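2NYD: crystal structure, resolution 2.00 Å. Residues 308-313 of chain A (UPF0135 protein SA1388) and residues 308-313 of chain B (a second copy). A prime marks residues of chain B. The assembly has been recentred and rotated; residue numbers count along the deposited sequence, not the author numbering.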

# COMPACT_ATOMS: atom_id res chain seq x y z
N GLY A 308 19.08 -0.99 25.87
CA GLY A 308 18.69 0.40 26.13
C GLY A 308 17.36 0.75 25.48
O GLY A 308 16.78 -0.08 24.78
N ASP A 309 16.87 1.97 25.71
CA ASP A 309 15.69 2.48 24.96
C ASP A 309 14.46 1.58 25.23
O ASP A 309 13.65 1.34 24.33
CB ASP A 309 16.00 2.50 23.43
CG ASP A 309 16.69 3.82 22.93
OD1 ASP A 309 16.92 4.76 23.72
OD2 ASP A 309 17.04 3.90 21.71
N ILE A 310 14.29 1.10 26.45
CA ILE A 310 13.12 0.26 26.74
C ILE A 310 11.93 1.17 27.00
O ILE A 310 12.05 2.12 27.77
CB ILE A 310 13.36 -0.68 27.93
CG1 ILE A 310 14.66 -1.49 27.71
CG2 ILE A 310 12.12 -1.65 28.10
CD1 ILE A 310 14.97 -2.47 28.83
N LYS A 311 10.82 0.90 26.32
CA LYS A 311 9.61 1.67 26.51
C LYS A 311 8.56 0.95 27.39
O LYS A 311 8.63 -0.28 27.60
CB LYS A 311 9.02 2.07 25.16
CG LYS A 311 9.98 2.95 24.28
CD LYS A 311 9.24 3.48 23.05
CE LYS A 311 8.91 2.33 22.13
NZ LYS A 311 8.06 2.82 20.96
N HIS A 312 7.62 1.75 27.91
CA HIS A 312 6.64 1.32 28.89
C HIS A 312 5.94 0.01 28.52
O HIS A 312 5.87 -0.89 29.34
CB HIS A 312 5.57 2.40 29.14
CG HIS A 312 4.45 1.96 30.04
ND1 HIS A 312 4.57 1.94 31.41
CD2 HIS A 312 3.17 1.58 29.76
CE1 HIS A 312 3.44 1.51 31.94
NE2 HIS A 312 2.57 1.29 30.97
N HIS A 313 5.42 -0.08 27.30
CA HIS A 313 4.54 -1.20 26.94
C HIS A 313 5.35 -2.48 26.73
O HIS A 313 4.88 -3.57 27.00
CB HIS A 313 3.63 -0.88 25.73
CG HIS A 313 2.43 -0.04 26.11
ND1 HIS A 313 1.38 -0.55 26.85
CD2 HIS A 313 2.16 1.27 25.92
CE1 HIS A 313 0.50 0.41 27.08
NE2 HIS A 313 0.94 1.53 26.52
N GLY B 308 6.90 11.07 27.45
CA GLY B 308 7.68 9.93 27.99
C GLY B 308 8.23 9.07 26.89
O GLY B 308 8.01 9.40 25.72
N ASP B 309 8.92 7.98 27.26
CA ASP B 309 9.50 6.98 26.33
C ASP B 309 10.39 7.65 25.27
O ASP B 309 10.37 7.23 24.11
CB ASP B 309 8.40 6.20 25.58
CG ASP B 309 7.75 5.08 26.41
OD1 ASP B 309 8.25 4.67 27.46
OD2 ASP B 309 6.71 4.60 25.94
N ILE B 310 11.17 8.66 25.65
CA ILE B 310 12.09 9.27 24.68
C ILE B 310 13.31 8.38 24.46
O ILE B 310 13.92 7.92 25.41
CB ILE B 310 12.51 10.71 25.05
CG1 ILE B 310 11.23 11.54 25.41
CG2 ILE B 310 13.32 11.27 23.88
CD1 ILE B 310 11.46 13.06 25.79
N LYS B 311 13.63 8.12 23.19
CA LYS B 311 14.76 7.28 22.81
C LYS B 311 15.97 8.09 22.33
O LYS B 311 15.84 9.24 21.89
CB LYS B 311 14.32 6.29 21.74
CG LYS B 311 13.29 5.27 22.27
CD LYS B 311 12.92 4.24 21.19
CE LYS B 311 12.35 4.91 19.95
NZ LYS B 311 11.98 3.83 18.91
N HIS B 312 17.14 7.48 22.44
CA HIS B 312 18.42 8.13 22.10
C HIS B 312 18.41 8.95 20.80
O HIS B 312 18.74 10.11 20.80
CB HIS B 312 19.53 7.06 22.03
CG HIS B 312 20.87 7.59 21.62
ND1 HIS B 312 21.68 8.32 22.47
CD2 HIS B 312 21.53 7.51 20.44
CE1 HIS B 312 22.79 8.65 21.83
NE2 HIS B 312 22.73 8.18 20.59
N HIS B 313 18.07 8.32 19.68
CA HIS B 313 18.27 9.00 18.39
C HIS B 313 17.30 10.14 18.24
O HIS B 313 17.63 11.17 17.66
CB HIS B 313 18.16 8.01 17.24
CG HIS B 313 19.40 7.22 17.03
ND1 HIS B 313 20.57 7.79 16.57
CD2 HIS B 313 19.68 5.92 17.30
CE1 HIS B 313 21.51 6.86 16.53
NE2 HIS B 313 20.99 5.72 16.96
O HOH W 1 17.10 5.50 19.67
O HOH W 2 5.39 2.19 25.40

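Two copies of the same loop meet in an antiparallel, nearly symmetric contact in which the aspartate of each chain binds the free backbone amides at the start of the other chain's helix, directly and through water. The segments from CA of residue 309 to CA of residue 312 run 178° apart, and the register places Asp309 across from Lys311′ and Lys311 across from Asp309′; in both pairs the CA atoms are 5.3 Å apart. The surface buried between the stretches is small, 335 Å² with both sides summed, and most of it belongs to the aspartates and lysines.

The two direct hydrogen bonds are counterparts of each other, closely alike in geometry. His312′ N donates to Asp309 OD1 at 3.0 Å, with an N-H...O angle of 168°, and His312 N donates to Asp309′ OD1, also at 3.0 Å, with an angle of 155°. Lys311 and Lys311′ occupy the N-cap positions, so these amides belong to the first residues of their helices, where backbone NH groups have no preceding helical turn to supply an acceptor. A carboxylate from the partner chain meets that need, and its negative charge suits the positive end of the helix dipole.

The second carboxylate oxygen extends the pairing by one residue. Water 1 donates to Asp309 OD2 at 2.6 Å and accepts from His313′ N at 3.0 Å; water 2 donates to Asp309′ OD2 at 2.8 Å and accepts from His313 N at 3.0 Å. Each aspartate thus serves two consecutive amides, one by direct contact and one through a bridging water. Both aspartates have an m chi1 rotamer, and both have positive phi, 61° for Asp309 and 54° for Asp309′.

The lysines lie against these carboxylates through their carbon atoms. CA of Lys311 approaches OD1 of Asp309′ to 3.4 Å, and CA of Lys311′ lies equally close to OD1 of Asp309. Farther out the two lysine chains meet, with CD of Lys311 4.2 Å from CD of Lys311′. Their ammonium groups make no salt bridge to the facing aspartates; instead NZ of Lys311 and NZ of Lys311′ sit 4.5 Å apart, a proximity of like charges that is unfavourable in itself.

The remaining side chains contribute little. Ile310 and Ile310′ point away from the partner stretch, and the ends of the His312 and His312′ side chains lead away from it, each NE2 being hydrogen-bonded elsewhere in the structure. These histidines therefore join the contact chiefly through their backbone amides.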